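Local structure of leucine aminopeptidase (Parabacteroides distasonis, 3TC8) at residues E69-L72 with T78-E81; T73-T78 with R106-H111; T171-S174 with T179-W182; A193-L198 with A220-M225; Q252-I255 with N259-S262. The protein binds zinc and probably acts as an aminopeptidase of the M28 family, or possibly as a glutaminyl-peptide cyclotransferase. All blocks are in the same frame, centred on the assembly; numbering follows the deposited sequence. Where two conformers were deposited one is given.

Interaction 1. Residues E69-L72 with T78-E81; sequences EAIL and TKLE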
loop_
_atom_site.group_PDB
_atom_site.type_symbol
_atom_site.label_atom_id
_atom_site.label_comp_id
_atom_site.label_asym_id
_atom_site.label_seq_id
_atom_site.Cartn_x
_atom_site.Cartn_y
_atom_site.Cartn_z
ATOM N N GLU A 69 -6.017 -6.808 -15.662
ATOM C CA GLU A 69 -4.821 -7.494 -16.095
ATOM C C GLU A 69 -4.182 -6.750 -17.252
ATOM O O GLU A 69 -4.873 -6.371 -18.175
ATOM C CB GLU A 69 -5.156 -8.925 -16.488
ATOM C CG GLU A 69 -5.654 -9.706 -15.287
ATOM C CD GLU A 69 -6.050 -11.089 -15.583
ATOM O OE1 GLU A 69 -7.144 -11.269 -16.162
ATOM O OE2 GLU A 69 -5.307 -11.999 -15.192
ATOM N N ALA A 70 -2.871 -6.586 -17.224
ATOM C CA ALA A 70 -2.162 -5.884 -18.271
ATOM C C ALA A 70 -0.742 -6.396 -18.312
ATOM O O ALA A 70 -0.161 -6.721 -17.276
ATOM C CB ALA A 70 -2.142 -4.389 -18.014
ATOM N N ILE A 71 -0.155 -6.440 -19.504
ATOM C CA ILE A 71 1.262 -6.739 -19.641
ATOM C C ILE A 71 2.050 -5.441 -19.542
ATOM O O ILE A 71 1.883 -4.545 -20.396
ATOM C CB ILE A 71 1.554 -7.479 -20.959
ATOM C CG1 ILE A 71 0.575 -8.634 -21.147
ATOM C CG2 ILE A 71 2.998 -7.983 -20.971
ATOM C CD1 ILE A 71 0.786 -9.693 -20.075
ATOM N N LEU A 72 2.871 -5.340 -18.509
ATOM C CA LEU A 72 3.643 -4.148 -18.232
ATOM C C LEU A 72 5.087 -4.462 -18.516
ATOM O O LEU A 72 5.454 -5.623 -18.577
ATOM C CB LEU A 72 3.432 -3.720 -16.797
ATOM C CG LEU A 72 1.965 -3.492 -16.424
ATOM C CD1 LEU A 72 1.843 -3.031 -14.989
ATOM C CD2 LEU A 72 1.227 -2.505 -17.403
ATOM N N THR A 78 11.599 -7.094 -19.222
ATOM C CA THR A 78 10.742 -8.241 -18.860
ATOM C C THR A 78 9.275 -7.798 -18.999
ATOM O O THR A 78 8.881 -6.742 -18.486
ATOM C CB THR A 78 10.996 -8.707 -17.395
ATOM O OG1 THR A 78 12.386 -8.977 -17.242
ATOM C CG2 THR A 78 10.208 -9.992 -17.042
ATOM N N LYS A 79 8.477 -8.636 -19.632
ATOM C CA LYS A 79 7.070 -8.432 -19.729
ATOM C C LYS A 79 6.451 -9.039 -18.466
ATOM O O LYS A 79 6.565 -10.256 -18.207
ATOM C CB LYS A 79 6.563 -9.097 -20.998
ATOM C CG LYS A 79 7.140 -8.454 -22.291
ATOM C CD LYS A 79 6.739 -7.026 -22.463
ATOM C CE LYS A 79 7.439 -6.400 -23.658
ATOM N NZ LYS A 79 7.007 -4.989 -23.844
ATOM N N LEU A 80 5.780 -8.213 -17.696
ATOM C CA LEU A 80 5.152 -8.602 -16.433
ATOM C C LEU A 80 3.675 -8.797 -16.628
ATOM O O LEU A 80 2.971 -7.900 -17.116
ATOM C CB LEU A 80 5.378 -7.519 -15.381
ATOM C CG LEU A 80 6.820 -7.117 -15.117
ATOM C CD1 LEU A 80 6.876 -6.022 -14.033
ATOM C CD2 LEU A 80 7.703 -8.326 -14.772
ATOM N N GLU A 81 3.193 -9.972 -16.222
ATOM C CA GLU A 81 1.771 -10.311 -16.234
ATOM C C GLU A 81 1.139 -9.706 -14.988
ATOM O O GLU A 81 1.039 -10.358 -13.935
ATOM C CB GLU A 81 1.646 -11.840 -16.242
ATOM C CG GLU A 81 2.337 -12.430 -17.455
ATOM C CD GLU A 81 2.296 -13.940 -17.542
ATOM O OE1 GLU A 81 2.473 -14.604 -16.463
ATOM O OE2 GLU A 81 2.158 -14.434 -18.732
#
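L72 and L80 face each other as an antiparallel hydrogen-bonded pair, held by two backbone bonds: L72 N to L80 O at 2.9 Å and L80 N to L72 O at 2.8 Å, the second almost straight at 176°. The same oxygens also receive CA-H groups, I71 CA lying 3.3 Å from L80 O. I71 and E81 form the next, non-hydrogen-bonded pair. On the face carrying I71 and E81, CG2 of I71, anti to the backbone N in one of its two conformers, meets CB of K79 at 3.7 Å, the two side chains crossing at about a right angle. CD1 of I71 then rests near CG of E81, whose carboxylate forms a salt bridge with K48. K79 bends at chi2 and bonds through NZ to T73. On the other face L72 and L80 both pack on L177 of helix 177-184. This is a beta hairpin of strands 64-73 and 79-89, the first of them an outermost strand of the central mixed sheet.

Interaction 2. Residues T73-T78 with R106-H111; sequences TAYDGT and RPYSDH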
loop_
_atom_site.group_PDB
_atom_site.type_symbol
_atom_site.label_atom_id
_atom_site.label_comp_id
_atom_site.label_asym_id
_atom_site.label_seq_id
_atom_site.Cartn_x
_atom_site.Cartn_y
_atom_site.Cartn_z
ATOM N N THR A 73 5.898 -3.461 -18.769
ATOM C CA THR A 73 7.297 -3.680 -19.153
ATOM C C THR A 73 8.236 -3.153 -18.080
ATOM O O THR A 73 8.206 -1.971 -17.761
ATOM C CB THR A 73 7.599 -3.072 -20.509
ATOM O OG1 THR A 73 6.676 -3.610 -21.458
ATOM C CG2 THR A 73 9.058 -3.318 -20.919
ATOM N N ALA A 74 9.029 -4.041 -17.497
ATOM C CA ALA A 74 10.005 -3.667 -16.499
ATOM C C ALA A 74 11.209 -2.984 -17.119
ATOM O O ALA A 74 11.403 -3.000 -18.358
ATOM C CB ALA A 74 10.471 -4.900 -15.711
ATOM N N TYR A 75 12.036 -2.410 -16.257
ATOM C CA TYR A 75 13.226 -1.660 -16.685
ATOM C C TYR A 75 14.162 -2.464 -17.583
ATOM O O TYR A 75 14.872 -1.875 -18.396
ATOM C CB TYR A 75 14.011 -1.161 -15.446
ATOM C CG TYR A 75 14.746 -2.276 -14.760
ATOM C CD1 TYR A 75 14.103 -3.152 -13.856
ATOM C CD2 TYR A 75 16.072 -2.523 -15.064
ATOM C CE1 TYR A 75 14.763 -4.223 -13.330
ATOM C CE2 TYR A 75 16.729 -3.606 -14.526
ATOM C CZ TYR A 75 16.076 -4.465 -13.673
ATOM O OH TYR A 75 16.756 -5.549 -13.161
ATOM N N ASP A 76 14.191 -3.790 -17.413
ATOM C CA ASP A 76 15.102 -4.698 -18.153
ATOM C C ASP A 76 14.409 -5.294 -19.356
ATOM O O ASP A 76 14.960 -6.182 -20.004
ATOM C CB ASP A 76 15.651 -5.809 -17.242
ATOM C CG ASP A 76 14.610 -6.764 -16.731
ATOM O OD1 ASP A 76 13.399 -6.548 -16.982
ATOM O OD2 ASP A 76 15.031 -7.796 -16.129
ATOM N N GLY A 77 13.205 -4.839 -19.680
ATOM C CA GLY A 77 12.442 -5.390 -20.801
ATOM C C GLY A 77 11.543 -6.557 -20.433
ATOM O O GLY A 77 10.781 -6.986 -21.303
ATOM N N THR A 78 11.599 -7.094 -19.222
ATOM C CA THR A 78 10.742 -8.241 -18.860
ATOM C C THR A 78 9.275 -7.798 -18.999
ATOM O O THR A 78 8.881 -6.742 -18.486
ATOM C CB THR A 78 10.996 -8.707 -17.395
ATOM O OG1 THR A 78 12.386 -8.977 -17.242
ATOM C CG2 THR A 78 10.208 -9.992 -17.042
ATOM N N ARG A 106 9.297 -7.382 -4.261
ATOM C CA ARG A 106 10.474 -7.108 -5.069
ATOM C C ARG A 106 11.221 -8.405 -5.395
ATOM O O ARG A 106 11.491 -9.197 -4.500
ATOM C CB ARG A 106 11.366 -6.121 -4.325
ATOM C CG ARG A 106 12.613 -5.666 -5.093
ATOM C CD ARG A 106 12.978 -4.252 -4.732
ATOM N NE ARG A 106 14.196 -3.756 -5.374
ATOM C CZ ARG A 106 14.220 -3.287 -6.609
ATOM N NH1 ARG A 106 13.182 -3.379 -7.398
ATOM N NH2 ARG A 106 15.345 -2.809 -7.134
ATOM N N PRO A 107 11.715 -8.530 -6.620
ATOM C CA PRO A 107 12.472 -9.737 -7.011
ATOM C C PRO A 107 13.942 -9.748 -6.587
ATOM O O PRO A 107 14.641 -10.705 -6.871
ATOM C CB PRO A 107 12.340 -9.754 -8.517
ATOM C CG PRO A 107 12.213 -8.313 -8.896
ATOM C CD PRO A 107 11.317 -7.764 -7.823
ATOM N N TYR A 108 14.355 -8.674 -5.961
ATOM C CA TYR A 108 15.722 -8.431 -5.560
ATOM C C TYR A 108 15.774 -8.033 -4.093
ATOM O O TYR A 108 14.788 -7.567 -3.528
ATOM C CB TYR A 108 16.360 -7.289 -6.373
ATOM C CG TYR A 108 16.118 -7.332 -7.849
ATOM C CD1 TYR A 108 16.459 -8.434 -8.616
ATOM C CD2 TYR A 108 15.481 -6.285 -8.487
ATOM C CE1 TYR A 108 16.222 -8.454 -9.973
ATOM C CE2 TYR A 108 15.205 -6.297 -9.865
ATOM C CZ TYR A 108 15.571 -7.400 -10.579
ATOM O OH TYR A 108 15.340 -7.396 -11.934
ATOM N N SER A 109 16.914 -8.244 -3.483
ATOM C CA SER A 109 17.237 -7.734 -2.143
ATOM C C SER A 109 18.470 -6.846 -2.264
ATOM O O SER A 109 19.526 -7.132 -1.725
ATOM C CB SER A 109 17.434 -8.870 -1.161
ATOM O OG SER A 109 16.296 -9.707 -1.132
ATOM N N ASP A 110 18.310 -5.757 -3.039
ATOM C CA ASP A 110 19.457 -5.022 -3.553
ATOM C C ASP A 110 20.119 -4.088 -2.564
ATOM O O ASP A 110 21.164 -3.567 -2.879
ATOM C CB ASP A 110 19.122 -4.321 -4.876
ATOM C CG ASP A 110 17.840 -3.468 -4.862
ATOM O OD1 ASP A 110 16.822 -3.858 -4.251
ATOM O OD2 ASP A 110 17.864 -2.404 -5.560
ATOM N N HIS A 111 19.552 -3.989 -1.367
ATOM C CA HIS A 111 20.183 -3.315 -0.261
ATOM C C HIS A 111 20.700 -4.277 0.810
ATOM O O HIS A 111 21.196 -3.872 1.866
ATOM C CB HIS A 111 19.283 -2.267 0.351
ATOM C CG HIS A 111 19.127 -1.076 -0.523
ATOM N ND1 HIS A 111 19.884 0.053 -0.352
ATOM C CD2 HIS A 111 18.359 -0.851 -1.611
ATOM C CE1 HIS A 111 19.596 0.915 -1.315
ATOM N NE2 HIS A 111 18.635 0.417 -2.066
#
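Y75 and Y108 approach from opposite directions and meet through their hydroxyls, Y75 OH to Y108 OH at 2.6 Å, a short hydrogen bond in which either could be the donor. The Y108 oxygen lies at the edge of the Y75 ring, near its plane. Y75 takes the crowded position, with CG between the backbone N and the carbonyl carbon (chi1 74°), which sends the ring out from the type I turn A74-G77 toward Y108. CB of D76 lies against one face of that ring, and D76 forms an Asx turn: its OD1 accepts T78 N at 2.9 Å and T78 OG1 at 2.6 Å, both from the same face of the carboxylate. In the 106-111 segment P107 CG sits over one face of the Y108 ring, while CD2 of Y108 lies over the centre of the R106 guanidinium. R106 grips D110 side-on in a salt bridge, NE to OD1 and NH2 to OD2, and its NH1 bonds to O of the zinc ligand D160. A phenylalanine in place of Y75 would probably leave the Y108 hydroxyl without this partner. The contact joins the turn between strands 64-73 and 79-89 to the loop linking strand 96-102 with helix 125-144.

Interaction 3. Residues T171-S174 with T179-W182; sequences TPDS and TQFW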
loop_
_atom_site.group_PDB
_atom_site.type_symbol
_atom_site.label_atom_id
_atom_site.label_comp_id
_atom_site.label_asym_id
_atom_site.label_seq_id
_atom_site.Cartn_x
_atom_site.Cartn_y
_atom_site.Cartn_z
ATOM N N THR A 171 16.363 3.993 -16.230
ATOM C CA THR A 171 15.031 3.948 -16.815
ATOM C C THR A 171 14.126 4.886 -16.032
ATOM O O THR A 171 13.994 4.737 -14.827
ATOM C CB THR A 171 14.456 2.509 -16.702
ATOM O OG1 THR A 171 15.326 1.582 -17.347
ATOM C CG2 THR A 171 13.084 2.417 -17.312
ATOM N N PRO A 172 13.495 5.857 -16.697
ATOM C CA PRO A 172 12.555 6.724 -15.973
ATOM C C PRO A 172 11.286 5.970 -15.602
ATOM O O PRO A 172 10.865 5.079 -16.327
ATOM C CB PRO A 172 12.251 7.846 -16.975
ATOM C CG PRO A 172 12.455 7.185 -18.287
ATOM C CD PRO A 172 13.589 6.215 -18.115
ATOM N N ASP A 173 10.704 6.307 -14.467
ATOM C CA ASP A 173 9.377 5.810 -14.094
ATOM C C ASP A 173 9.339 4.274 -14.080
ATOM O O ASP A 173 8.366 3.682 -14.536
ATOM C CB ASP A 173 8.293 6.409 -14.977
ATOM C CG ASP A 173 8.254 7.904 -14.880
ATOM O OD1 ASP A 173 7.946 8.411 -13.793
ATOM O OD2 ASP A 173 8.543 8.563 -15.889
ATOM N N SER A 174 10.364 3.660 -13.500
ATOM C CA SER A 174 10.448 2.217 -13.466
ATOM C C SER A 174 9.711 1.590 -12.280
ATOM O O SER A 174 9.535 0.365 -12.300
ATOM C CB SER A 174 11.898 1.754 -13.500
ATOM O OG SER A 174 12.577 1.884 -12.256
ATOM N N THR A 179 0.198 1.147 -10.974
ATOM C CA THR A 179 -0.485 2.396 -10.744
ATOM C C THR A 179 -0.421 3.277 -11.974
ATOM O O THR A 179 -1.405 3.921 -12.345
ATOM C CB THR A 179 0.086 3.178 -9.533
ATOM O OG1 THR A 179 0.073 2.293 -8.413
ATOM C CG2 THR A 179 -0.777 4.379 -9.217
ATOM N N GLN A 180 0.738 3.313 -12.638
ATOM C CA GLN A 180 0.837 4.083 -13.859
ATOM C C GLN A 180 -0.194 3.625 -14.883
ATOM O O GLN A 180 -0.793 4.433 -15.594
ATOM C CB GLN A 180 2.256 4.039 -14.431
ATOM C CG GLN A 180 3.290 4.835 -13.579
ATOM C CD GLN A 180 4.652 4.757 -14.191
ATOM O OE1 GLN A 180 4.845 5.260 -15.313
ATOM N NE2 GLN A 180 5.581 4.088 -13.556
ATOM N N PHE A 181 -0.339 2.300 -15.063
ATOM C CA PHE A 181 -1.274 1.764 -16.011
ATOM C C PHE A 181 -2.701 2.151 -15.630
ATOM O O PHE A 181 -3.460 2.628 -16.466
ATOM C CB PHE A 181 -1.149 0.258 -16.098
ATOM C CG PHE A 181 -2.125 -0.323 -17.104
ATOM C CD1 PHE A 181 -1.792 -0.352 -18.432
ATOM C CD2 PHE A 181 -3.377 -0.763 -16.710
ATOM C CE1 PHE A 181 -2.701 -0.800 -19.370
ATOM C CE2 PHE A 181 -4.294 -1.240 -17.677
ATOM C CZ PHE A 181 -3.949 -1.222 -18.986
ATOM N N TRP A 182 -3.073 1.936 -14.368
ATOM C CA TRP A 182 -4.419 2.202 -13.906
ATOM C C TRP A 182 -4.777 3.686 -14.028
ATOM O O TRP A 182 -5.886 4.041 -14.393
ATOM C CB TRP A 182 -4.537 1.745 -12.451
ATOM C CG TRP A 182 -5.857 2.111 -11.822
ATOM C CD1 TRP A 182 -7.041 1.423 -11.874
ATOM C CD2 TRP A 182 -6.112 3.312 -11.073
ATOM N NE1 TRP A 182 -7.995 2.131 -11.195
ATOM C CE2 TRP A 182 -7.463 3.295 -10.692
ATOM C CE3 TRP A 182 -5.317 4.357 -10.639
ATOM C CZ2 TRP A 182 -8.021 4.302 -9.904
ATOM C CZ3 TRP A 182 -5.879 5.380 -9.870
ATOM C CH2 TRP A 182 -7.210 5.340 -9.515
#
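D173 and Q180 tie the loop preceding helix 177-184 to the first turn of that helix, in the M28 peptidase domain. The polar part is a single hydrogen bond from side chain to backbone: NE2 of Q180 donates to O of D173 at 3.0 Å, nearly straight at 172°. The carbonyl oxygen lies in the plane of the Q180 amide, but the nitrogen stands above the carbonyl plane of D173, 45° out of it. Q180 reaches across because its chain is extended beyond CG. NE2 also makes a weak bond to W175 O, so the same amide touches the loop at two points. The D173 carboxylate does not join in; its OD1 bonds to the Y253 hydroxyl of helix 250-258, a helix whose Y253 also packs on Q180. D173 lies in the left-handed helical region (phi 57°), which aspartate enters more readily than most residues. The van der Waals part is small and lies beside the hydrogen bond, with OE1 of Q180 3.6 Å from CB of D173.

Interaction 4. Residues A193-L198 with A220-M225; sequences AEYGIL and APIVEM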
loop_
_atom_site.group_PDB
_atom_site.type_symbol
_atom_site.label_atom_id
_atom_site.label_comp_id
_atom_site.label_asym_id
_atom_site.label_seq_id
_atom_site.Cartn_x
_atom_site.Cartn_y
_atom_site.Cartn_z
ATOM N N ALA A 193 -12.121 10.305 -6.985
ATOM C CA ALA A 193 -12.445 10.178 -5.570
ATOM C C ALA A 193 -12.123 11.511 -4.920
ATOM O O ALA A 193 -11.344 12.297 -5.441
ATOM C CB ALA A 193 -11.629 9.028 -4.927
ATOM N N GLU A 194 -12.654 11.740 -3.724
ATOM C CA GLU A 194 -12.413 12.966 -3.010
ATOM C C GLU A 194 -10.947 13.061 -2.598
ATOM O O GLU A 194 -10.356 14.132 -2.663
ATOM C CB GLU A 194 -13.308 13.036 -1.770
ATOM C CG GLU A 194 -14.823 12.987 -2.065
ATOM C CD GLU A 194 -15.306 14.115 -2.938
ATOM O OE1 GLU A 194 -15.149 15.255 -2.467
ATOM O OE2 GLU A 194 -15.829 13.866 -4.076
ATOM N N TYR A 195 -10.397 11.946 -2.143
ATOM C CA TYR A 195 -8.988 11.862 -1.753
ATOM C C TYR A 195 -8.605 10.397 -1.747
ATOM O O TYR A 195 -9.444 9.516 -1.811
ATOM C CB TYR A 195 -8.703 12.527 -0.382
ATOM C CG TYR A 195 -9.412 11.896 0.801
ATOM C CD1 TYR A 195 -8.837 10.833 1.488
ATOM C CD2 TYR A 195 -10.623 12.367 1.271
ATOM C CE1 TYR A 195 -9.445 10.244 2.553
ATOM C CE2 TYR A 195 -11.263 11.767 2.343
ATOM C CZ TYR A 195 -10.669 10.680 2.993
ATOM O OH TYR A 195 -11.238 10.059 4.060
ATOM N N GLY A 196 -7.299 10.188 -1.686
ATOM C CA GLY A 196 -6.711 8.868 -1.589
ATOM C C GLY A 196 -5.748 8.745 -0.407
ATOM O O GLY A 196 -5.076 9.702 -0.034
ATOM N N ILE A 197 -5.697 7.537 0.169
ATOM C CA ILE A 197 -4.733 7.202 1.207
ATOM C C ILE A 197 -4.011 5.924 0.788
ATOM O O ILE A 197 -4.650 4.880 0.598
ATOM C CB ILE A 197 -5.344 6.989 2.597
ATOM C CG1 ILE A 197 -6.099 8.263 3.058
ATOM C CG2 ILE A 197 -4.273 6.598 3.591
ATOM C CD1 ILE A 197 -6.892 8.010 4.349
ATOM N N LEU A 198 -2.697 6.014 0.614
ATOM C CA LEU A 198 -1.799 4.897 0.385
ATOM C C LEU A 198 -1.211 4.441 1.712
ATOM O O LEU A 198 -0.728 5.253 2.477
ATOM C CB LEU A 198 -0.680 5.357 -0.548
ATOM C CG LEU A 198 0.508 4.413 -0.749
ATOM C CD1 LEU A 198 0.091 3.063 -1.322
ATOM C CD2 LEU A 198 1.532 5.056 -1.651
ATOM N N ALA A 220 -2.360 18.551 1.666
ATOM C CA ALA A 220 -2.095 18.899 3.070
ATOM C C ALA A 220 -3.317 18.784 3.954
ATOM O O ALA A 220 -3.191 18.339 5.068
ATOM C CB ALA A 220 -1.452 20.281 3.224
ATOM N N PRO A 221 -4.516 19.159 3.488
ATOM C CA PRO A 221 -5.685 19.008 4.383
ATOM C C PRO A 221 -5.957 17.570 4.739
ATOM O O PRO A 221 -6.473 17.278 5.823
ATOM C CB PRO A 221 -6.834 19.628 3.579
ATOM C CG PRO A 221 -6.164 20.601 2.656
ATOM C CD PRO A 221 -4.860 19.946 2.287
ATOM N N ILE A 222 -5.652 16.638 3.835
ATOM C CA ILE A 222 -5.824 15.224 4.076
ATOM C C ILE A 222 -4.798 14.741 5.085
ATOM O O ILE A 222 -5.131 14.007 6.014
ATOM C CB ILE A 222 -5.784 14.392 2.763
ATOM C CG1 ILE A 222 -6.732 14.982 1.688
ATOM C CG2 ILE A 222 -6.072 12.918 3.040
ATOM C CD1 ILE A 222 -8.198 15.120 2.122
ATOM N N VAL A 223 -3.533 15.140 4.898
ATOM C CA VAL A 223 -2.506 14.860 5.882
ATOM C C VAL A 223 -2.950 15.324 7.271
ATOM O O VAL A 223 -2.871 14.594 8.257
ATOM C CB VAL A 223 -1.122 15.460 5.520
ATOM C CG1 VAL A 223 -0.118 15.193 6.630
ATOM C CG2 VAL A 223 -0.623 14.923 4.167
ATOM N N GLU A 224 -3.366 16.586 7.351
ATOM C CA GLU A 224 -3.754 17.148 8.625
ATOM C C GLU A 224 -4.920 16.392 9.263
ATOM O O GLU A 224 -4.921 16.140 10.458
ATOM C CB GLU A 224 -4.031 18.639 8.511
ATOM C CG GLU A 224 -2.721 19.411 8.220
ATOM C CD GLU A 224 -1.687 19.239 9.300
ATOM O OE1 GLU A 224 -2.067 19.393 10.511
ATOM O OE2 GLU A 224 -0.512 18.969 8.946
HETATM N N MSE A 225 -5.918 16.051 8.469
HETATM C CA MSE A 225 -7.059 15.316 8.983
HETATM C C MSE A 225 -6.639 13.964 9.551
HETATM O O MSE A 225 -7.065 13.585 10.645
HETATM C CB MSE A 225 -8.040 15.093 7.850
HETATM C CG MSE A 225 -9.219 14.138 8.132
HETATM SE SE MSE A 225 -10.469 13.925 6.727
HETATM C CE MSE A 225 -9.303 13.149 5.402
#
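Y195 holds CG between its backbone N and carbonyl carbon (chi1 63°), which directs the ring toward helix 213-233. From that helix M225, a selenomethionine, answers with a chain that runs straight through chi1 and chi2 and then bends at chi3 (63°), bringing its terminal methyl over the ring. CE lies 4.0 Å from the centroid of the Y195 ring and 24° off the normal, a CH-pi contact displaced toward the hydroxyl end: its nearest ring atom is CZ, at 3.7 Å. One helical turn earlier, I222 grips the root of the same side chain. Its CD1 touches CB of Y195 at 3.6 Å, and its CG2 branch approaches CD1 of Y195 at 3.8 Å, so the two methyls lie by CB and the near end of the ring while the M225 methyl lies over the far end. I197 CG1 lies in plane at the edge of the ring. V305 of helix 292-308 touches both Y195 and M225, and I222 continues onto I263 of the neighbouring strand 262-266. The contact is wholly apolar and lies away from the zinc site. It packs helix 213-233 against strand 195-200, helix on sheet, in the alpha/beta core of the M28 peptidase fold.

Interaction 5. Residues Q252-I255 with N259-S262; sequences QYVI and NIPS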
loop_
_atom_site.group_PDB
_atom_site.type_symbol
_atom_site.label_atom_id
_atom_site.label_comp_id
_atom_site.label_asym_id
_atom_site.label_seq_id
_atom_site.Cartn_x
_atom_site.Cartn_y
_atom_site.Cartn_z
ATOM N N GLN A 252 2.048 9.289 -5.984
ATOM C CA GLN A 252 2.421 10.360 -6.930
ATOM C C GLN A 252 1.762 10.173 -8.292
ATOM O O GLN A 252 1.448 11.134 -8.967
ATOM C CB GLN A 252 3.910 10.519 -7.076
ATOM C CG GLN A 252 4.569 9.536 -7.916
ATOM C CD GLN A 252 6.081 9.699 -7.830
ATOM O OE1 GLN A 252 6.623 9.697 -6.731
ATOM N NE2 GLN A 252 6.761 9.736 -8.986
ATOM N N TYR A 253 1.570 8.907 -8.686
ATOM C CA TYR A 253 0.998 8.594 -9.966
ATOM C C TYR A 253 -0.522 8.692 -9.961
ATOM O O TYR A 253 -1.119 8.979 -10.986
ATOM C CB TYR A 253 1.540 7.249 -10.461
ATOM C CG TYR A 253 2.986 7.248 -10.768
ATOM C CD1 TYR A 253 3.470 7.838 -11.930
ATOM C CD2 TYR A 253 3.893 6.705 -9.887
ATOM C CE1 TYR A 253 4.842 7.830 -12.231
ATOM C CE2 TYR A 253 5.270 6.718 -10.150
ATOM C CZ TYR A 253 5.739 7.268 -11.310
ATOM O OH TYR A 253 7.075 7.243 -11.573
ATOM N N VAL A 254 -1.131 8.469 -8.793
ATOM C CA VAL A 254 -2.561 8.730 -8.642
ATOM C C VAL A 254 -2.799 10.248 -8.746
ATOM O O VAL A 254 -3.725 10.669 -9.453
ATOM C CB VAL A 254 -3.093 8.163 -7.334
ATOM C CG1 VAL A 254 -4.529 8.595 -7.102
ATOM C CG2 VAL A 254 -2.926 6.625 -7.297
ATOM N N ILE A 255 -1.955 11.055 -8.107
ATOM C CA ILE A 255 -2.058 12.509 -8.145
ATOM C C ILE A 255 -1.899 13.000 -9.587
ATOM O O ILE A 255 -2.735 13.735 -10.108
ATOM C CB ILE A 255 -1.002 13.132 -7.206
ATOM C CG1 ILE A 255 -1.347 12.848 -5.739
ATOM C CG2 ILE A 255 -0.893 14.672 -7.459
ATOM C CD1 ILE A 255 -0.128 13.057 -4.764
ATOM N N ASN A 259 -5.554 13.041 -10.810
ATOM C CA ASN A 259 -5.831 14.301 -10.125
ATOM C C ASN A 259 -6.648 14.073 -8.860
ATOM O O ASN A 259 -7.535 14.842 -8.538
ATOM C CB ASN A 259 -6.550 15.303 -11.053
ATOM C CG ASN A 259 -6.445 16.722 -10.560
ATOM O OD1 ASN A 259 -5.414 17.128 -10.014
ATOM N ND2 ASN A 259 -7.522 17.489 -10.737
ATOM N N ILE A 260 -6.337 12.997 -8.136
ATOM C CA ILE A 260 -6.937 12.711 -6.827
ATOM C C ILE A 260 -5.903 13.070 -5.776
ATOM O O ILE A 260 -4.843 12.439 -5.737
ATOM C CB ILE A 260 -7.364 11.241 -6.683
ATOM C CG1 ILE A 260 -8.432 10.870 -7.731
ATOM C CG2 ILE A 260 -7.847 10.988 -5.242
ATOM C CD1 ILE A 260 -8.651 9.369 -7.832
ATOM N N PRO A 261 -6.191 14.097 -4.931
ATOM C CA PRO A 261 -5.258 14.434 -3.851
ATOM C C PRO A 261 -5.047 13.211 -2.950
ATOM O O PRO A 261 -6.015 12.717 -2.392
ATOM C CB PRO A 261 -5.943 15.591 -3.101
ATOM C CG PRO A 261 -6.916 16.164 -4.124
ATOM C CD PRO A 261 -7.390 14.958 -4.907
ATOM N N SER A 262 -3.794 12.796 -2.798
ATOM C CA SER A 262 -3.495 11.518 -2.131
ATOM C C SER A 262 -2.305 11.665 -1.227
ATOM O O SER A 262 -1.372 12.448 -1.496
ATOM C CB SER A 262 -3.269 10.415 -3.146
ATOM O OG SER A 262 -4.360 10.207 -3.987
#
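I255 lays its CG1 branch along the chain that follows its helix, with CG1 3.5 Å from O of I260 and CD1 3.5 Å from O of S262. The branch stands anti to the carbonyl carbon (chi1 -69°) and runs on extended, which carries its end over the backbone from I260 to S262. CG1 also meets CB of S262 at 4.0 Å. The preceding residue, V254, uses one methyl for two neighbours: its CG1 is 3.9 Å from CB of I260 and 3.5 Å from OG of S262. That hydroxyl is turned back along its own chain, donating to I260 O at 2.9 Å from above the carbonyl plane, so it is paired although V254 CG1 lies against it. The carbonyl oxygen of S262, by contrast, is buried with no partner in the model. An alanine in place of S262, lacking OG, would probably leave I260 O without this donor and a small gap beside V254 CG1. At the helix end, N259 N gives a weak bond to I255 O at 3.0 Å, and N259 is the first residue to leave helical angles, with positive phi (58°). V254 also touches L98 and F100 of strand 96-102, and I255 touches A218 of helix 213-233. The whole is a tight helix-to-strand connection, from helix 250-258 into strand 262-266 at the margin of the central sheet of the alpha/beta fold.

From the N terminus, interaction 1 closes the hairpin of strands 64-73 and 79-89, and interaction 2, sharing T78, reaches from its turn to the loop after strand 96-102. Interaction 3 closes the short loop before helix 177-184; T171 and S174 touch Y75 of interaction 2, and F181 packs on A70 and L72 of interaction 1. Interaction 4 spans from strand 195-200 to helix 213-233. Interaction 5 then closes the turn from helix 250-258 into strand 262-266. It touches interaction 4 through G196 N and P261 O, and interaction 3 through the packing of V254 on T179. Interactions 3, 4 and 5 follow in series without nesting.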